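Long-range contacts in inactive dihydroorotase-like domain (Chaetomium thermophilum, PDB 5NNL), which belongs by fold to the amidohydrolase superfamily of beta/alpha barrels and is classed as an inactive relative of its enzymes: residues Ile12-Pro17 with Ile42-Val47; Leu27-Gln32 with Asp234-Ile239; Gly51-Val56 with Phe74-Thr79. One frame throughout, in Å; residues are numbered along the deposited sequence. Where two conformers were deposited one is given.

Contact 1. Residues Ile12-Pro17 with Ile42-Val47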
ATOM      1  N   ILE A  12       0.421  -3.475   0.565  1.00 27.17           N
ATOM      2  CA  ILE A  12       0.093  -3.090   1.936  1.00 27.66           C
ATOM      3  C   ILE A  12      -0.662  -1.774   2.039  1.00 27.47           C
ATOM      4  O   ILE A  12      -0.895  -1.298   3.157  1.00 27.46           O
ATOM      5  CB  ILE A  12       1.357  -2.982   2.808  1.00 30.14           C
ATOM      6  CG1 ILE A  12       2.332  -1.963   2.212  1.00 33.74           C
ATOM      7  CG2 ILE A  12       2.019  -4.332   2.925  1.00 32.46           C
ATOM      8  CD1 ILE A  12       3.321  -1.416   3.204  1.00 31.90           C
ATOM      9  N   ALA A  13      -1.047  -1.165   0.920  1.00 25.07           N
ATOM     10  CA  ALA A  13      -1.786   0.099   0.959  1.00 29.41           C
ATOM     11  C   ALA A  13      -2.651   0.154  -0.301  1.00 30.56           C
ATOM     12  O   ALA A  13      -2.225   0.658  -1.341  1.00 28.83           O
ATOM     13  CB  ALA A  13      -0.852   1.298   1.051  1.00 29.52           C
ATOM     14  N   ALA A  14      -3.864  -0.383  -0.193  1.00 28.00           N
ATOM     15  CA  ALA A  14      -4.848  -0.322  -1.263  1.00 29.18           C
ATOM     16  C   ALA A  14      -5.893   0.720  -0.892  1.00 32.97           C
ATOM     17  O   ALA A  14      -6.588   0.575   0.121  1.00 32.10           O
ATOM     18  CB  ALA A  14      -5.498  -1.685  -1.497  1.00 30.86           C
ATOM     19  N   PHE A  15      -6.006   1.761  -1.709  1.00 30.74           N
ATOM     20  CA  PHE A  15      -6.923   2.852  -1.422  1.00 34.12           C
ATOM     21  C   PHE A  15      -8.323   2.506  -1.914  1.00 37.95           C
ATOM     22  O   PHE A  15      -8.499   2.066  -3.056  1.00 36.31           O
ATOM     23  CB  PHE A  15      -6.427   4.139  -2.077  1.00 35.47           C
ATOM     24  CG  PHE A  15      -7.241   5.351  -1.729  1.00 36.10           C
ATOM     25  CD1 PHE A  15      -7.216   5.880  -0.446  1.00 34.78           C
ATOM     26  CD2 PHE A  15      -8.022   5.972  -2.688  1.00 37.75           C
ATOM     27  CE1 PHE A  15      -7.963   7.001  -0.128  1.00 36.32           C
ATOM     28  CE2 PHE A  15      -8.769   7.089  -2.378  1.00 38.67           C
ATOM     29  CZ  PHE A  15      -8.739   7.605  -1.096  1.00 37.99           C
ATOM     30  N   VAL A  16      -9.315   2.710  -1.053  1.00 38.33           N
ATOM     31  CA  VAL A  16     -10.705   2.396  -1.374  1.00 37.27           C
ATOM     32  C   VAL A  16     -11.548   3.638  -1.113  1.00 37.76           C
ATOM     33  O   VAL A  16     -11.906   3.910   0.042  1.00 38.44           O
ATOM     34  CB  VAL A  16     -11.208   1.189  -0.564  1.00 39.44           C
ATOM     35  CG1 VAL A  16     -12.661   0.865  -0.923  1.00 39.76           C
ATOM     36  CG2 VAL A  16     -10.315  -0.023  -0.815  1.00 36.38           C
ATOM     37  N   PRO A  17     -11.876   4.419  -2.147  1.00 36.46           N
ATOM     38  CA  PRO A  17     -12.651   5.655  -1.926  1.00 38.55           C
ATOM     39  C   PRO A  17     -13.902   5.472  -1.080  1.00 41.12           C
ATOM     40  O   PRO A  17     -14.079   6.190  -0.089  1.00 41.31           O
ATOM     41  CB  PRO A  17     -12.982   6.099  -3.357  1.00 39.31           C
ATOM     42  CG  PRO A  17     -11.844   5.607  -4.168  1.00 39.82           C
ATOM     43  CD  PRO A  17     -11.404   4.308  -3.536  1.00 40.09           C
ATOM     44  N   ILE A  42      -4.114  -7.821   0.077  1.00 30.91           N
ATOM     45  CA  ILE A  42      -3.995  -6.369   0.146  1.00 28.89           C
ATOM     46  C   ILE A  42      -4.422  -5.898   1.528  1.00 29.89           C
ATOM     47  O   ILE A  42      -5.391  -6.408   2.102  1.00 32.95           O
ATOM     48  CB  ILE A  42      -4.831  -5.665  -0.947  1.00 29.33           C
ATOM     49  CG1 ILE A  42      -6.325  -5.945  -0.765  1.00 29.77           C
ATOM     50  CG2 ILE A  42      -4.367  -6.104  -2.325  1.00 31.97           C
ATOM     51  CD1 ILE A  42      -7.224  -5.133  -1.691  1.00 30.74           C
ATOM     52  N   ARG A  43      -3.690  -4.926   2.062  1.00 28.55           N
ATOM     53  CA  ARG A  43      -4.125  -4.188   3.237  1.00 29.61           C
ATOM     54  C   ARG A  43      -4.894  -2.961   2.775  1.00 30.27           C
ATOM     55  O   ARG A  43      -4.415  -2.202   1.925  1.00 27.92           O
ATOM     56  CB  ARG A  43      -2.939  -3.777   4.110  1.00 30.80           C
ATOM     57  CG  ARG A  43      -3.290  -2.717   5.152  1.00 32.31           C
ATOM     58  CD  ARG A  43      -2.113  -2.328   6.030  1.00 33.88           C
ATOM     59  NE  ARG A  43      -2.462  -1.165   6.837  1.00 32.78           N
ATOM     60  CZ  ARG A  43      -2.492   0.083   6.377  1.00 34.48           C
ATOM     61  NH1 ARG A  43      -2.180   0.342   5.110  1.00 33.43           N
ATOM     62  NH2 ARG A  43      -2.836   1.077   7.184  1.00 32.39           N
ATOM     63  N   ILE A  44      -6.084  -2.778   3.329  1.00 29.30           N
ATOM     64  CA  ILE A  44      -6.958  -1.678   2.950  1.00 32.43           C
ATOM     65  C   ILE A  44      -6.583  -0.451   3.768  1.00 33.05           C
ATOM     66  O   ILE A  44      -6.527  -0.507   5.003  1.00 32.35           O
ATOM     67  CB  ILE A  44      -8.434  -2.057   3.160  1.00 35.51           C
ATOM     68  CG1 ILE A  44      -8.749  -3.400   2.484  1.00 34.29           C
ATOM     69  CG2 ILE A  44      -9.343  -0.967   2.626  1.00 35.93           C
ATOM     70  CD1 ILE A  44      -8.457  -3.435   0.998  1.00 35.21           C
ATOM     71  N   MET A  45      -6.320   0.653   3.082  1.00 31.93           N
ATOM     72  CA  MET A  45      -5.966   1.895   3.757  1.00 33.42           C
ATOM     73  C   MET A  45      -7.164   2.393   4.557  1.00 35.09           C
ATOM     74  O   MET A  45      -8.230   2.632   3.973  1.00 32.70           O
ATOM     75  CB  MET A  45      -5.530   2.946   2.742  1.00 31.73           C
ATOM     76  CG  MET A  45      -4.301   2.543   1.932  1.00 31.56           C
ATOM     77  SD  MET A  45      -3.791   3.795   0.745  1.00 28.44           S
ATOM     78  CE  MET A  45      -3.258   5.104   1.844  1.00 31.17           C
ATOM     79  N   PRO A  46      -7.044   2.569   5.875  1.00 34.00           N
ATOM     80  CA  PRO A  46      -8.220   2.969   6.669  1.00 35.77           C
ATOM     81  C   PRO A  46      -8.756   4.351   6.330  1.00 36.75           C
ATOM     82  O   PRO A  46      -9.911   4.642   6.663  1.00 37.93           O
ATOM     83  CB  PRO A  46      -7.711   2.903   8.117  1.00 36.29           C
ATOM     84  CG  PRO A  46      -6.219   3.035   8.016  1.00 37.55           C
ATOM     85  CD  PRO A  46      -5.830   2.430   6.697  1.00 32.53           C
ATOM     86  N   VAL A  47      -7.971   5.207   5.683  1.00 37.32           N
ATOM     87  CA  VAL A  47      -8.409   6.545   5.300  1.00 36.85           C
ATOM     88  C   VAL A  47      -8.868   6.490   3.849  1.00 37.58           C
ATOM     89  O   VAL A  47      -8.092   6.133   2.955  1.00 37.90           O
ATOM     90  CB  VAL A  47      -7.287   7.578   5.497  1.00 38.65           C
ATOM     91  CG1 VAL A  47      -7.684   8.944   4.943  1.00 37.97           C
ATOM     92  CG2 VAL A  47      -6.922   7.691   6.982  1.00 37.17           C
TER

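Contact 2. Residues Leu27-Gln32 with Asp234-Ile239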
ATOM      1  N   LEU A  27     -14.842  -1.516  -2.434  1.00 37.54           N
ATOM      2  CA  LEU A  27     -13.938  -2.528  -1.897  1.00 38.80           C
ATOM      3  C   LEU A  27     -13.881  -3.748  -2.810  1.00 43.04           C
ATOM      4  O   LEU A  27     -12.794  -4.214  -3.175  1.00 37.05           O
ATOM      5  CB  LEU A  27     -14.362  -2.929  -0.482  1.00 37.73           C
ATOM      6  CG  LEU A  27     -13.520  -4.037   0.165  1.00 40.63           C
ATOM      7  CD1 LEU A  27     -12.034  -3.706   0.136  1.00 39.56           C
ATOM      8  CD2 LEU A  27     -13.971  -4.285   1.590  1.00 43.95           C
ATOM      9  N   GLN A  28     -15.046  -4.280  -3.194  1.00 42.98           N
ATOM     10  CA  GLN A  28     -15.076  -5.421  -4.107  1.00 41.03           C
ATOM     11  C   GLN A  28     -14.279  -5.136  -5.371  1.00 40.03           C
ATOM     12  O   GLN A  28     -13.406  -5.919  -5.760  1.00 37.70           O
ATOM     13  CB  GLN A  28     -16.518  -5.776  -4.478  1.00 42.62           C
ATOM     14  CG  GLN A  28     -16.615  -6.710  -5.696  1.00 45.03           C
ATOM     15  CD  GLN A  28     -18.017  -7.227  -5.944  1.00 43.68           C
ATOM     16  OE1 GLN A  28     -18.677  -6.822  -6.902  1.00 44.13           O
ATOM     17  NE2 GLN A  28     -18.472  -8.140  -5.093  1.00 43.95           N
ATOM     18  N   ARG A  29     -14.578  -4.019  -6.035  1.00 40.81           N
ATOM     19  CA  ARG A  29     -13.937  -3.734  -7.314  0.52 44.63           C
ATOM     20  C   ARG A  29     -12.427  -3.598  -7.158  1.00 42.32           C
ATOM     21  O   ARG A  29     -11.667  -4.004  -8.045  1.00 41.11           O
ATOM     22  CB  ARG A  29     -14.529  -2.474  -7.940  0.52 47.21           C
ATOM     23  CG  ARG A  29     -13.840  -2.078  -9.233  0.52 51.56           C
ATOM     24  CD  ARG A  29     -14.798  -1.442 -10.219  0.52 54.82           C
ATOM     25  NE  ARG A  29     -14.086  -0.705 -11.258  0.52 58.94           N
ATOM     26  CZ  ARG A  29     -14.649   0.193 -12.061  0.52 62.82           C
ATOM     27  NH1 ARG A  29     -15.939   0.480 -11.946  0.52 67.02           N
ATOM     28  NH2 ARG A  29     -13.919   0.812 -12.978  0.52 61.02           N
ATOM     29  N   VAL A  30     -11.969  -3.034  -6.037  1.00 38.99           N
ATOM     30  CA  VAL A  30     -10.531  -2.926  -5.807  1.00 38.49           C
ATOM     31  C   VAL A  30      -9.906  -4.311  -5.712  1.00 34.15           C
ATOM     32  O   VAL A  30      -8.797  -4.542  -6.205  1.00 30.62           O
ATOM     33  CB  VAL A  30     -10.247  -2.083  -4.548  1.00 37.47           C
ATOM     34  CG1 VAL A  30      -8.776  -2.185  -4.131  1.00 35.10           C
ATOM     35  CG2 VAL A  30     -10.607  -0.637  -4.807  1.00 38.90           C
ATOM     36  N   THR A  31     -10.603  -5.258  -5.076  1.00 36.69           N
ATOM     37  CA  THR A  31     -10.081  -6.619  -5.006  1.00 32.72           C
ATOM     38  C   THR A  31     -10.076  -7.285  -6.376  1.00 32.84           C
ATOM     39  O   THR A  31      -9.250  -8.170  -6.624  1.00 33.17           O
ATOM     40  CB  THR A  31     -10.889  -7.458  -4.012  1.00 36.18           C
ATOM     41  OG1 THR A  31     -12.244  -7.590  -4.464  1.00 35.31           O
ATOM     42  CG2 THR A  31     -10.864  -6.822  -2.635  1.00 33.76           C
ATOM     43  N   GLN A  32     -10.980  -6.880  -7.274  1.00 36.63           N
ATOM     44  CA  GLN A  32     -10.966  -7.401  -8.640  1.00 35.74           C
ATOM     45  C   GLN A  32      -9.708  -6.960  -9.371  1.00 34.97           C
ATOM     46  O   GLN A  32      -8.952  -7.785  -9.897  1.00 33.04           O
ATOM     47  CB  GLN A  32     -12.197  -6.923  -9.416  1.00 37.83           C
ATOM     48  CG  GLN A  32     -13.533  -7.407  -8.897  1.00 43.30           C
ATOM     49  CD  GLN A  32     -14.699  -6.838  -9.696  1.00 48.42           C
ATOM     50  OE1 GLN A  32     -14.535  -6.415 -10.842  1.00 51.21           O
ATOM     51  NE2 GLN A  32     -15.883  -6.829  -9.094  1.00 48.97           N
ATOM     52  N   ASP A 234     -11.912   7.106 -10.835  1.00 51.48           N
ATOM     53  CA  ASP A 234     -11.952   5.665 -11.032  1.00 52.78           C
ATOM     54  C   ASP A 234     -11.260   4.981  -9.863  1.00 49.08           C
ATOM     55  O   ASP A 234     -10.170   5.383  -9.444  1.00 49.81           O
ATOM     56  CB  ASP A 234     -11.304   5.258 -12.355  1.00 52.26           C
ATOM     57  CG  ASP A 234     -11.987   4.051 -12.988  1.00 55.76           C
ATOM     58  OD1 ASP A 234     -13.181   3.815 -12.696  1.00 59.59           O
ATOM     59  OD2 ASP A 234     -11.334   3.328 -13.770  1.00 58.69           O
ATOM     60  N   VAL A 235     -11.909   3.940  -9.340  1.00 48.07           N
ATOM     61  CA  VAL A 235     -11.501   3.309  -8.092  1.00 45.75           C
ATOM     62  C   VAL A 235     -10.257   2.442  -8.233  1.00 45.34           C
ATOM     63  O   VAL A 235      -9.673   2.049  -7.215  1.00 45.89           O
ATOM     64  CB  VAL A 235     -12.723   2.522  -7.564  1.00 47.68           C
ATOM     65  CG1 VAL A 235     -12.351   1.140  -7.047  1.00 46.59           C
ATOM     66  CG2 VAL A 235     -13.422   3.323  -6.483  1.00 45.54           C
ATOM     67  N   THR A 236      -9.807   2.165  -9.458  1.00 45.10           N
ATOM     68  CA  THR A 236      -8.712   1.233  -9.697  1.00 44.14           C
ATOM     69  C   THR A 236      -7.454   1.915 -10.229  1.00 40.36           C
ATOM     70  O   THR A 236      -6.566   1.236 -10.754  1.00 40.59           O
ATOM     71  CB  THR A 236      -9.161   0.143 -10.672  1.00 41.57           C
ATOM     72  OG1 THR A 236      -9.402   0.725 -11.957  1.00 41.78           O
ATOM     73  CG2 THR A 236     -10.437  -0.532 -10.186  1.00 47.81           C
ATOM     74  N   VAL A 237      -7.359   3.242 -10.115  1.00 40.91           N
ATOM     75  CA  VAL A 237      -6.188   3.950 -10.622  1.00 38.55           C
ATOM     76  C   VAL A 237      -4.925   3.400  -9.977  1.00 36.29           C
ATOM     77  O   VAL A 237      -4.858   3.209  -8.755  1.00 33.78           O
ATOM     78  CB  VAL A 237      -6.311   5.464 -10.378  1.00 39.98           C
ATOM     79  CG1 VAL A 237      -7.271   6.091 -11.369  1.00 47.63           C
ATOM     80  CG2 VAL A 237      -6.730   5.766  -8.939  1.00 38.10           C
ATOM     81  N   GLY A 238      -3.911   3.144 -10.805  1.00 35.09           N
ATOM     82  CA  GLY A 238      -2.587   2.803 -10.334  1.00 36.17           C
ATOM     83  C   GLY A 238      -2.357   1.346  -9.990  1.00 33.61           C
ATOM     84  O   GLY A 238      -1.218   0.983  -9.671  1.00 32.50           O
ATOM     85  N   ILE A 239      -3.383   0.495 -10.055  1.00 34.04           N
ATOM     86  CA  ILE A 239      -3.211  -0.891  -9.627  1.00 35.35           C
ATOM     87  C   ILE A 239      -2.541  -1.722 -10.714  1.00 34.39           C
ATOM     88  O   ILE A 239      -1.611  -2.484 -10.436  1.00 33.40           O
ATOM     89  CB  ILE A 239      -4.559  -1.493  -9.195  1.00 34.20           C
ATOM     90  CG1 ILE A 239      -5.068  -0.773  -7.943  1.00 34.26           C
ATOM     91  CG2 ILE A 239      -4.413  -2.995  -8.913  1.00 30.56           C
ATOM     92  CD1 ILE A 239      -6.460  -1.179  -7.513  1.00 35.62           C
TER

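Contact 3. Residues Gly51-Val56 with Phe74-Thr79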
ATOM      1  N   GLY A  51     -13.869   9.926   4.404  1.00 51.33           N
ATOM      2  CA  GLY A  51     -14.134   9.234   5.646  1.00 47.24           C
ATOM      3  C   GLY A  51     -12.948   8.384   6.035  1.00 41.95           C
ATOM      4  O   GLY A  51     -11.888   8.440   5.410  1.00 42.72           O
ATOM      5  N   SER A  52     -13.139   7.588   7.083  1.00 39.73           N
ATOM      6  CA  SER A  52     -12.065   6.731   7.562  1.00 41.66           C
ATOM      7  C   SER A  52     -12.632   5.706   8.531  1.00 43.60           C
ATOM      8  O   SER A  52     -13.692   5.909   9.130  1.00 44.33           O
ATOM      9  CB  SER A  52     -10.969   7.548   8.253  1.00 43.55           C
ATOM     10  OG  SER A  52     -11.463   8.133   9.446  1.00 44.10           O
ATOM     11  N   ILE A  53     -11.905   4.601   8.676  1.00 40.81           N
ATOM     12  CA  ILE A  53     -12.154   3.653   9.758  1.00 40.61           C
ATOM     13  C   ILE A  53     -11.512   4.243  11.010  1.00 42.31           C
ATOM     14  O   ILE A  53     -10.297   4.161  11.202  1.00 37.69           O
ATOM     15  CB  ILE A  53     -11.620   2.255   9.440  1.00 40.17           C
ATOM     16  CG1 ILE A  53     -12.350   1.683   8.218  1.00 38.52           C
ATOM     17  CG2 ILE A  53     -11.777   1.330  10.656  1.00 41.92           C
ATOM     18  CD1 ILE A  53     -11.882   0.295   7.795  1.00 37.88           C
ATOM     19  N   SER A  54     -12.338   4.859  11.864  1.00 41.35           N
ATOM     20  CA  SER A  54     -11.871   5.547  13.060  1.00 45.88           C
ATOM     21  C   SER A  54     -12.571   5.115  14.343  1.00 47.46           C
ATOM     22  O   SER A  54     -12.138   5.535  15.423  1.00 41.73           O
ATOM     23  CB  SER A  54     -12.042   7.067  12.898  1.00 46.24           C
ATOM     24  OG  SER A  54     -13.344   7.387  12.429  1.00 47.85           O
ATOM     25  N   ASP A  55     -13.620   4.301  14.270  1.00 47.38           N
ATOM     26  CA  ASP A  55     -14.346   3.864  15.457  1.00 48.84           C
ATOM     27  C   ASP A  55     -14.998   2.515  15.163  1.00 50.20           C
ATOM     28  O   ASP A  55     -14.774   1.913  14.108  1.00 48.43           O
ATOM     29  CB  ASP A  55     -15.371   4.928  15.862  1.00 46.86           C
ATOM     30  CG  ASP A  55     -16.196   5.404  14.688  1.00 49.82           C
ATOM     31  OD1 ASP A  55     -16.572   4.554  13.853  1.00 47.66           O
ATOM     32  OD2 ASP A  55     -16.462   6.622  14.596  1.00 54.23           O
ATOM     33  N   VAL A  56     -15.818   2.040  16.105  1.00 49.48           N
ATOM     34  CA  VAL A  56     -16.483   0.751  15.936  1.00 51.44           C
ATOM     35  C   VAL A  56     -17.497   0.817  14.801  1.00 46.11           C
ATOM     36  O   VAL A  56     -17.567  -0.088  13.961  1.00 50.00           O
ATOM     37  CB  VAL A  56     -17.138   0.320  17.261  1.00 56.03           C
ATOM     38  CG1 VAL A  56     -17.977  -0.934  17.067  1.00 56.48           C
ATOM     39  CG2 VAL A  56     -16.072   0.084  18.319  1.00 56.54           C
ATOM     40  N   PHE A  74      -7.753  -9.981   2.214  1.00 36.89           N
ATOM     41  CA  PHE A  74      -7.506  -8.612   2.638  1.00 33.04           C
ATOM     42  C   PHE A  74      -7.511  -8.519   4.155  1.00 39.70           C
ATOM     43  O   PHE A  74      -8.038  -9.385   4.858  1.00 41.41           O
ATOM     44  CB  PHE A  74      -8.537  -7.647   2.037  1.00 32.06           C
ATOM     45  CG  PHE A  74      -9.900  -7.746   2.655  1.00 40.00           C
ATOM     46  CD1 PHE A  74     -10.816  -8.688   2.208  1.00 37.44           C
ATOM     47  CD2 PHE A  74     -10.273  -6.888   3.677  1.00 39.35           C
ATOM     48  CE1 PHE A  74     -12.073  -8.776   2.775  1.00 41.67           C
ATOM     49  CE2 PHE A  74     -11.527  -6.971   4.245  1.00 41.35           C
ATOM     50  CZ  PHE A  74     -12.428  -7.915   3.795  1.00 42.13           C
ATOM     51  N   ASN A  75      -6.885  -7.452   4.640  1.00 36.40           N
ATOM     52  CA  ASN A  75      -6.910  -7.052   6.035  1.00 37.20           C
ATOM     53  C   ASN A  75      -7.453  -5.635   6.107  1.00 39.07           C
ATOM     54  O   ASN A  75      -7.144  -4.802   5.248  1.00 36.98           O
ATOM     55  CB  ASN A  75      -5.507  -7.096   6.652  1.00 40.58           C
ATOM     56  CG  ASN A  75      -5.332  -8.224   7.647  1.00 44.35           C
ATOM     57  OD1 ASN A  75      -6.211  -8.488   8.470  1.00 46.42           O
ATOM     58  ND2 ASN A  75      -4.185  -8.894   7.582  1.00 47.69           N
ATOM     59  N   LEU A  76      -8.276  -5.365   7.112  1.00 39.19           N
ATOM     60  CA  LEU A  76      -8.655  -3.994   7.400  1.00 39.00           C
ATOM     61  C   LEU A  76      -7.638  -3.370   8.351  1.00 32.15           C
ATOM     62  O   LEU A  76      -6.761  -4.041   8.903  1.00 34.10           O
ATOM     63  CB  LEU A  76     -10.063  -3.922   7.995  1.00 40.21           C
ATOM     64  CG  LEU A  76     -11.228  -4.191   7.037  1.00 42.84           C
ATOM     65  CD1 LEU A  76     -12.549  -4.194   7.792  1.00 40.66           C
ATOM     66  CD2 LEU A  76     -11.269  -3.161   5.916  1.00 40.23           C
ATOM     67  N   SER A  77      -7.759  -2.060   8.522  1.00 35.60           N
ATOM     68  CA  SER A  77      -6.899  -1.310   9.419  1.00 34.05           C
ATOM     69  C   SER A  77      -7.744  -0.200  10.021  1.00 35.72           C
ATOM     70  O   SER A  77      -8.883   0.027   9.606  1.00 36.27           O
ATOM     71  CB  SER A  77      -5.671  -0.763   8.681  1.00 32.41           C
ATOM     72  OG  SER A  77      -4.749  -0.150   9.568  1.00 35.07           O
ATOM     73  N   ILE A  78      -7.182   0.497  11.006  1.00 34.21           N
ATOM     74  CA  ILE A  78      -7.921   1.527  11.726  1.00 36.77           C
ATOM     75  C   ILE A  78      -7.031   2.743  11.946  1.00 34.89           C
ATOM     76  O   ILE A  78      -5.834   2.611  12.220  1.00 35.89           O
ATOM     77  CB  ILE A  78      -8.463   0.991  13.066  1.00 34.53           C
ATOM     78  CG1 ILE A  78      -9.334   2.047  13.736  1.00 38.36           C
ATOM     79  CG2 ILE A  78      -7.318   0.549  13.983  1.00 36.02           C
ATOM     80  CD1 ILE A  78     -10.468   1.447  14.566  1.00 40.79           C
ATOM     81  N   THR A  79      -7.634   3.926  11.840  1.00 35.89           N
ATOM     82  CA  THR A  79      -6.930   5.195  11.957  1.00 35.76           C
ATOM     83  C   THR A  79      -6.925   5.695  13.393  1.00 40.22           C
ATOM     84  O   THR A  79      -7.945   5.645  14.088  1.00 40.22           O
ATOM     85  CB  THR A  79      -7.594   6.252  11.075  1.00 38.19           C
ATOM     86  OG1 THR A  79      -7.958   5.668   9.821  1.00 39.77           O
ATOM     87  CG2 THR A  79      -6.665   7.426  10.838  1.00 40.60           C
TER

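Contact 1. Residues Ile12-Pro17 with Ile42-Val47
Arg-43 turns its CG anti to the backbone N (chi1 166°) and then runs extended from CG to NE, passing beside the carbonyl of Ile-12; Met-45 holds its CG anti to its own carbonyl carbon, close to the CA of Ala-13. The arginine's CB, CG and CD all lie near Ile-12 O, with CD at 3.3 Å from that oxygen. Arg-43 NH1 then donates to Ile-12 O at 2.9 Å, the oxygen lying at the guanidinium edge, in its plane, and NH1 lying in the carbonyl plane. This fixes the rotation of the guanidinium, whose NE is bonded to Ser-97 and whose NH2 reaches Ser-77 weakly. Two backbone bonds join the two segments on either side of the parallel bridge between Ala-14 and Ile-44: Ala-14 N to Arg-43 O (2.8 Å) and Met-45 N to Ala-14 O (3.0 Å). The second is nearly straight at its hydrogen (176°), although Met-45 N sits above the carbonyl plane. Ala-14 CB rests on Ile-42 CD1 at 3.9 Å, and Val-16 CG2 meets Ile-44 CG2 at 3.7 Å; Ile-42 and Ile-44 also touch helix 26-37. Past the bridge, Met-45 crosses Phe-15 at about a right angle. Its CG packs on Ala-13 CB; Met-45 SD lies 3.9 Å from Phe-15 CB and beside the ring edge, which makes a Met-aromatic contact. The same ring brings CE1 to 3.2 Å from Val-47 O, near the ring plane. Two parallel strands paired at their C-terminal ends, with a helix against one face, are characteristic of a beta/alpha barrel; active amidohydrolases usually carry a metal-binding His-X-His motif here, whereas Ile-12 to Pro-17 lacks histidine, consistent with the inactive name.

Contact 2. Residues Leu27-Gln32 with Asp234-Ile239
Arg-29 reaches from helix 26-37 across the turn at Asp-234 to Val-237, and its side chain meets three of that turn's residues in succession. CB points toward the turn, and CG, anti to the backbone N (chi1 176°), faces two methyls on the same side, Thr-236 CG2 at 3.9 Å and Val-235 CG1 at 4.2 Å. The chain bends at chi2, and farther out NE passes Thr-236 CG2 at 3.8 Å, the arginine crossing the threonine at about a right angle. At the tip, NH2 forms a salt bridge with Asp-234 OD1 at 3.1 Å, while OD2 of the same carboxylate stays at 3.7 Å from NH2. The guanidinium and carboxylate planes stand 81° apart, so the charges meet through one nitrogen and mainly one oxygen rather than as a flat two-pronged pair. Arg-29 is an exposed residue modelled in two conformers, so the bridge, seen in the one described, is somewhat doubtful. One residue along the helix, Val-30 supplies the buried half of the contact. Its CG2 presses on Val-235 CG1 at 3.3 Å, tighter than ordinary carbon contact; with Val-235 chi1 at 137°, away from a staggered position, this value is doubtful in detail. Val-30 CG1 touches Ile-239 CD1 at 4.2 Å, and Ile-239 continues onto Ala-33 and Ala-37, while Val-30 also packs on Ile-42. The type I beta turn and the residues after it, which follow helix 221-228 and precede helix 242-251 in the chain, thus dock on the first helix of the beta/alpha barrel, an apolar seam with a charged pair at its outer margin.

Contact 3. Residues Gly51-Val56 with Phe74-Thr79
Ile-53 and Thr-79 carry the hydrogen bonds of this contact, both made to one oxygen. Ile-53 O accepts from Thr-79 N at 2.7 Å, a bond close to linear, with the amide nitrogen nearly along the C=O axis (175°). The threonine hydroxyl adds a second grip: OG1 donates to Ile-53 O at 3.1 Å from 47° above the carbonyl plane. This pairing follows from the side-chain torsion, since OG1 is anti to its own carbonyl carbon and beside its backbone N (chi1 -41°), which puts both donors near the same acceptor. A weaker CA-H...O contact joins them, Ile-78 CA lying 3.6 Å from Ile-53 O. Van der Waals contacts, some with polar atoms, form the second group. Ile-53 directs its CB toward strand 73-79, and its branches separate: CG2 lies 3.3 Å from Ser-77 O and 4.0 Å from Ile-78 CG1, whereas CD1 reaches Leu-76 CD2, also at 4.0 Å. Ile-53 crosses both Leu-76 and Ile-78 at about a right angle. On the threonine side, Ser-52 CB lies 3.9 Å from Thr-79 OG1. Outside the pair, Asp-55 is the N-cap of helix 56-64, its OD1 bonded by Ser-58 N. Ser-54 O and, weakly, Thr-79 O are bonded by Asn-84 ND2, so Asn-84 reaches both segments, the second only weakly. The contact sets the loop leading into helix 56-64 against the C-terminal part of strand 73-79; Ile-53 and Leu-76 both pack on Ala-62 of that helix, Leu-76 and Phe-74 touch Ile-44 of the adjoining strand 39-44, and Ile-78 meets Ile-88 of helix 85-89.

In the fold
Five of the six segments belong to the first three beta/alpha units; the sixth, 234-239, comes after the eighth strand. Contact 1 joins the ends of the first two barrel strands, centred about 10 Å from contact 2 and about 9 Å from contact 3. Helix 26-37, which connects those strands, supplies one side of contact 2; between contacts 1 and 2, whose segments alternate along the chain, Leu-27 packs on Ile-44 and Pro-17 on Val-235. Contact 3 follows contact 1 and shares its sheet, with Ile-53 N probably bonded to Pro-46 O. Contacts 2 and 3, centred about 18 Å apart, do not touch. Contact 2 sets the chain after the last barrel strand against the first helix, consistent with barrel closure.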